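Local coordinates for protein Alpha/beta fold hydrolase (Pseudomonas aeruginosa, PDB 6I8W) that probably hydrolyses ester bonds of membrane phospholipids as a membrane-bound phospholipase A of the alpha/beta hydrolase fold, acting as a virulence factor, at residues L19-V22 with P23-L27. Sequence-based numbering, arbitrary orientation.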
ATOM      1  N   LEU A  19       4.344   6.126  27.803  1.00 69.64           N
ATOM      2  CA  LEU A  19       4.203   4.882  27.061  1.00 73.91           C
ATOM      3  C   LEU A  19       3.055   4.873  26.059  1.00 79.51           C
ATOM      4  O   LEU A  19       3.140   4.222  25.021  1.00 85.50           O
ATOM      5  CB  LEU A  19       4.021   3.718  28.032  1.00 76.52           C
ATOM      6  CG  LEU A  19       5.228   3.371  28.904  1.00 82.66           C
ATOM      7  CD1 LEU A  19       4.978   2.086  29.665  1.00 88.03           C
ATOM      8  CD2 LEU A  19       6.491   3.266  28.063  1.00 84.78           C
ATOM      9  N   TYR A  20       1.990   5.612  26.352  1.00 82.76           N
ATOM     10  CA  TYR A  20       0.816   5.573  25.484  1.00 80.49           C
ATOM     11  C   TYR A  20       0.455   6.874  24.784  1.00 77.42           C
ATOM     12  O   TYR A  20       0.284   6.894  23.562  1.00 77.67           O
ATOM     13  CB  TYR A  20      -0.384   5.071  26.291  1.00 90.33           C
ATOM     14  CG  TYR A  20      -0.143   3.700  26.884  1.00 99.07           C
ATOM     15  CD1 TYR A  20       0.402   2.680  26.113  1.00101.77           C
ATOM     16  CD2 TYR A  20      -0.427   3.433  28.216  1.00103.18           C
ATOM     17  CE1 TYR A  20       0.639   1.427  26.646  1.00104.12           C
ATOM     18  CE2 TYR A  20      -0.192   2.183  28.759  1.00107.41           C
ATOM     19  CZ  TYR A  20       0.342   1.185  27.970  1.00108.98           C
ATOM     20  OH  TYR A  20       0.576  -0.062  28.504  1.00115.10           O
ATOM     21  N   PHE A  21       0.327   7.959  25.543  1.00 70.88           N
ATOM     22  CA  PHE A  21      -0.207   9.181  24.954  1.00 67.60           C
ATOM     23  C   PHE A  21       0.765   9.934  24.039  1.00 61.76           C
ATOM     24  O   PHE A  21       0.369  10.394  22.970  1.00 62.21           O
ATOM     25  CB  PHE A  21      -0.706  10.134  26.039  1.00 70.61           C
ATOM     26  CG  PHE A  21      -1.548  11.252  25.492  1.00 79.98           C
ATOM     27  CD1 PHE A  21      -2.732  10.972  24.821  1.00 82.40           C
ATOM     28  CD2 PHE A  21      -1.146  12.572  25.608  1.00 82.99           C
ATOM     29  CE1 PHE A  21      -3.511  11.990  24.292  1.00 80.42           C
ATOM     30  CE2 PHE A  21      -1.924  13.595  25.088  1.00 79.72           C
ATOM     31  CZ  PHE A  21      -3.106  13.304  24.429  1.00 78.69           C
ATOM     32  N   VAL A  22       2.021  10.072  24.453  1.00 57.90           N
ATOM     33  CA  VAL A  22       2.994  10.808  23.650  1.00 57.48           C
ATOM     34  C   VAL A  22       3.261  10.167  22.260  1.00 56.02           C
ATOM     35  O   VAL A  22       3.270  10.875  21.245  1.00 55.80           O
ATOM     36  CB  VAL A  22       4.323  10.990  24.423  1.00 58.31           C
ATOM     37  CG1 VAL A  22       5.369  11.644  23.533  1.00 51.11           C
ATOM     38  CG2 VAL A  22       4.096  11.839  25.660  1.00 62.42           C
ATOM     39  N   PRO A  23       3.458   8.831  22.196  1.00 55.95           N
ATOM     40  CA  PRO A  23       3.609   8.223  20.860  1.00 53.42           C
ATOM     41  C   PRO A  23       2.411   8.436  19.929  1.00 48.10           C
ATOM     42  O   PRO A  23       2.598   8.700  18.736  1.00 42.81           O
ATOM     43  CB  PRO A  23       3.768   6.732  21.172  1.00 56.45           C
ATOM     44  CG  PRO A  23       4.340   6.698  22.546  1.00 58.09           C
ATOM     45  CD  PRO A  23       3.732   7.855  23.271  1.00 57.77           C
ATOM     46  N   ALA A  24       1.201   8.299  20.459  1.00 48.53           N
ATOM     47  CA  ALA A  24      -0.008   8.442  19.644  1.00 44.16           C
ATOM     48  C   ALA A  24      -0.113   9.864  19.083  1.00 46.65           C
ATOM     49  O   ALA A  24      -0.416  10.043  17.906  1.00 47.05           O
ATOM     50  CB  ALA A  24      -1.245   8.092  20.457  1.00 45.77           C
ATOM     51  N   THR A  25       0.153  10.873  19.914  1.00 49.58           N
ATOM     52  CA  THR A  25       0.071  12.257  19.444  1.00 46.66           C
ATOM     53  C   THR A  25       1.189  12.530  18.441  1.00 45.52           C
ATOM     54  O   THR A  25       1.031  13.328  17.518  1.00 50.19           O
ATOM     55  CB  THR A  25       0.166  13.287  20.601  1.00 54.49           C
ATOM     56  OG1 THR A  25       1.476  13.260  21.163  1.00 57.74           O
ATOM     57  CG2 THR A  25      -0.846  12.991  21.688  1.00 52.78           C
ATOM     58  N   LEU A  26       2.334  11.892  18.649  1.00 46.71           N
ATOM     59  CA  LEU A  26       3.444  11.998  17.712  1.00 44.79           C
ATOM     60  C   LEU A  26       3.002  11.530  16.320  1.00 45.14           C
ATOM     61  O   LEU A  26       3.205  12.223  15.321  1.00 41.72           O
ATOM     62  CB  LEU A  26       4.624  11.156  18.192  1.00 54.33           C
ATOM     63  CG  LEU A  26       6.047  11.418  17.706  1.00 64.94           C
ATOM     64  CD1 LEU A  26       7.017  10.780  18.682  1.00 70.66           C
ATOM     65  CD2 LEU A  26       6.275  10.892  16.318  1.00 71.55           C
ATOM     66  N   LEU A  27       2.373  10.361  16.259  1.00 43.42           N
ATOM     67  CA  LEU A  27       1.924   9.832  14.970  1.00 36.89           C
ATOM     68  C   LEU A  27       0.866  10.752  14.369  1.00 36.59           C
ATOM     69  O   LEU A  27       0.873  11.015  13.167  1.00 37.92           O
ATOM     70  CB  LEU A  27       1.384   8.399  15.118  1.00 36.42           C
ATOM     71  CG  LEU A  27       0.784   7.737  13.866  1.00 35.32           C
ATOM     72  CD1 LEU A  27       1.738   7.803  12.668  1.00 41.36           C
ATOM     73  CD2 LEU A  27       0.323   6.282  14.146  1.00 39.03           C
TER
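With CG of Phe21 trans to the backbone N (chi1 -167°), the ring leans outward and toward the next turn, while chi1 of 68° at Thr25 turns OG1 back to the preceding turn and CG2, anti to the carbonyl carbon, goes to one face of that ring. The methyl CG2 of Thr25 lies 3.7 Å from the centroid of the Phe21 ring, slightly toward the rim, a CH-pi contact. On the neighbouring branch, OG1 of Thr25 donates to O of Val22 at 3.0 Å, meeting the carbonyl at a bent C=O...O angle of 118°. O of Val22 also accepts a hydrogen bond from the backbone N of Leu26 at 2.9 Å; both donors approach from one face of its carbonyl plane, so two bonds grip the oxygen. N of Thr25 bonds to O of Phe21 at 3.1 Å. Pro23 has no N-H to offer the turn before, and its CD presses to 3.4 Å from CB of Val22; the helix kinks here, just after a wider pi-type turn. At the kink Pro23 touches Tyr213 of helix 208-234, and Leu26 rests on Pro209 and Leu210. The arrangement is a proline kink in the long N-terminal helix 3-38, followed by a threonine hydroxyl bonded to the i-3 carbonyl.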